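PDB 3SQR: laccase from Botrytis aclada, which oxidises phenolic substrates such as hydroquinones with its copper centres, reduces dioxygen to water, and probably takes part in lignin degradation. Local coordinates for residues S417-K422 / T428-E433. Numbering follows the deposited sequence.
Sequences SPTTLK and TIFPTE
K422 lays its aliphatic chain along the side of F430 and on to P431, a contact made entirely of carbon. K422 CB meets the rim of the phenyl ring, in the ring plane, 3.9 Å from F430 CE1. From there the chain runs past the ring in the opposite sense to the phenylalanine, with K422 CD 4.0 Å from F430 CD1, and K422 CE reaches P431 CD, a carbon of the rigid proline ring, at 3.8 Å. A lysine suits this place because its methylenes can line the ring edge and reach the proline while its charge is carried beyond them: the chain stays extended until a bend at chi4 (-71°), which lets K422 NZ donate a hydrogen bond to S417 OG, 2.9 Å away. T419 CG2, anti to the backbone N, approaches F430 CE1 obliquely at 4.1 Å, while T419 OG1, beside the backbone N, is hydrogen-bonded to Q539 OE1. The apolar F430 ring bridges helix and strand 537-542, whose V541 touches both T419 and F430. P418 occupies the N-cap position, where lacking an N-H costs no helix bond. The arrangement is a short, partly buried peripheral helix whose following loop folds back over it, packed against a β-strand of the C-terminal cupredoxin domain of a multicopper oxidase.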
loop_
_atom_site.group_PDB
_atom_site.type_symbol
_atom_site.label_atom_id
_atom_site.label_comp_id
_atom_site.label_asym_id
_atom_site.label_seq_id
_atom_site.Cartn_x
_atom_site.Cartn_y
_atom_site.Cartn_z
ATOM N N SER A 417 -16.628 11.893 -13.295
ATOM C CA SER A 417 -17.239 12.731 -12.288
ATOM C C SER A 417 -16.720 12.259 -10.960
ATOM O O SER A 417 -17.419 11.735 -10.094
ATOM C CB SER A 417 -18.796 12.679 -12.390
ATOM O OG SER A 417 -19.345 13.646 -11.550
ATOM N N PRO A 418 -15.428 12.495 -10.782
ATOM C CA PRO A 418 -14.874 12.159 -9.487
ATOM C C PRO A 418 -15.494 12.976 -8.392
ATOM O O PRO A 418 -16.002 14.068 -8.616
ATOM C CB PRO A 418 -13.398 12.482 -9.658
ATOM C CG PRO A 418 -13.320 13.463 -10.691
ATOM C CD PRO A 418 -14.432 13.114 -11.665
ATOM N N THR A 419 -15.450 12.463 -7.174
ATOM C CA THR A 419 -16.011 13.126 -6.015
ATOM C C THR A 419 -15.555 14.547 -5.887
ATOM O O THR A 419 -16.334 15.406 -5.480
ATOM C CB THR A 419 -15.584 12.381 -4.707
ATOM O OG1 THR A 419 -15.813 10.988 -4.926
ATOM C CG2 THR A 419 -16.410 12.851 -3.529
ATOM N N THR A 420 -14.265 14.833 -6.167
ATOM C CA THR A 420 -13.774 16.185 -6.057
ATOM C C THR A 420 -14.417 17.108 -7.082
ATOM O O THR A 420 -14.626 18.266 -6.787
ATOM C CB THR A 420 -12.216 16.252 -6.152
ATOM O OG1 THR A 420 -11.759 15.379 -5.100
ATOM C CG2 THR A 420 -11.767 17.636 -5.738
ATOM N N LEU A 421 -14.714 16.585 -8.246
ATOM C CA LEU A 421 -15.415 17.421 -9.266
ATOM C C LEU A 421 -16.790 17.747 -8.738
ATOM O O LEU A 421 -17.230 18.906 -8.772
ATOM C CB LEU A 421 -15.419 16.745 -10.590
ATOM C CG LEU A 421 -16.191 17.512 -11.684
ATOM C CD1 LEU A 421 -15.617 18.936 -11.836
ATOM C CD2 LEU A 421 -16.098 16.699 -12.961
ATOM N N LYS A 422 -17.425 16.760 -8.167
ATOM C CA LYS A 422 -18.724 16.993 -7.521
ATOM C C LYS A 422 -18.633 18.038 -6.414
ATOM O O LYS A 422 -19.475 18.959 -6.267
ATOM C CB LYS A 422 -19.305 15.657 -7.051
ATOM C CG LYS A 422 -19.516 14.656 -8.146
ATOM C CD LYS A 422 -20.211 13.421 -7.625
ATOM C CE LYS A 422 -20.296 12.316 -8.590
ATOM N NZ LYS A 422 -21.298 12.641 -9.721
ATOM N N THR A 428 -23.317 18.257 -2.237
ATOM C CA THR A 428 -23.130 17.646 -0.916
ATOM C C THR A 428 -23.814 16.272 -0.750
ATOM O O THR A 428 -23.632 15.594 0.289
ATOM C CB THR A 428 -23.567 18.606 0.161
ATOM O OG1 THR A 428 -24.950 18.920 -0.095
ATOM C CG2 THR A 428 -22.734 19.880 0.114
ATOM N N ILE A 429 -24.562 15.874 -1.782
ATOM C CA ILE A 429 -25.247 14.607 -1.866
ATOM C C ILE A 429 -24.702 13.862 -3.055
ATOM O O ILE A 429 -24.841 14.292 -4.206
ATOM C CB ILE A 429 -26.801 14.762 -2.048
ATOM C CG1 ILE A 429 -27.439 15.610 -0.945
ATOM C CG2 ILE A 429 -27.512 13.384 -2.068
ATOM C CD1 ILE A 429 -28.861 16.081 -1.349
ATOM N N PHE A 430 -24.146 12.691 -2.782
ATOM C CA PHE A 430 -23.356 11.950 -3.729
ATOM C C PHE A 430 -24.088 10.689 -4.131
ATOM O O PHE A 430 -24.997 10.255 -3.411
ATOM C CB PHE A 430 -21.998 11.659 -3.009
ATOM C CG PHE A 430 -21.271 12.914 -2.665
ATOM C CD1 PHE A 430 -20.636 13.640 -3.653
ATOM C CD2 PHE A 430 -21.265 13.397 -1.374
ATOM C CE1 PHE A 430 -19.963 14.834 -3.330
ATOM C CE2 PHE A 430 -20.635 14.590 -1.060
ATOM C CZ PHE A 430 -19.970 15.302 -2.031
ATOM N N PRO A 431 -23.768 10.119 -5.278
ATOM C CA PRO A 431 -24.433 8.871 -5.599
ATOM C C PRO A 431 -24.301 7.838 -4.509
ATOM O O PRO A 431 -23.234 7.742 -3.877
ATOM C CB PRO A 431 -23.743 8.423 -6.896
ATOM C CG PRO A 431 -23.218 9.633 -7.480
ATOM C CD PRO A 431 -22.888 10.553 -6.373
ATOM N N THR A 432 -25.351 7.040 -4.292
ATOM C CA THR A 432 -25.298 5.993 -3.317
ATOM C C THR A 432 -24.055 5.118 -3.505
ATOM O O THR A 432 -23.390 4.735 -2.540
ATOM C CB THR A 432 -26.564 5.129 -3.382
ATOM O OG1 THR A 432 -27.659 5.991 -3.034
ATOM C CG2 THR A 432 -26.470 3.972 -2.421
ATOM N N GLU A 433 -23.746 4.819 -4.736
ATOM C CA GLU A 433 -22.637 3.885 -4.987
ATOM C C GLU A 433 -21.260 4.512 -4.854
ATOM O O GLU A 433 -20.256 3.835 -5.038
ATOM C CB GLU A 433 -22.814 3.240 -6.338
ATOM C CG GLU A 433 -22.699 4.181 -7.504
ATOM C CD GLU A 433 -24.013 4.970 -7.923
ATOM O OE1 GLU A 433 -25.086 5.011 -7.227
ATOM O OE2 GLU A 433 -23.890 5.574 -8.999
#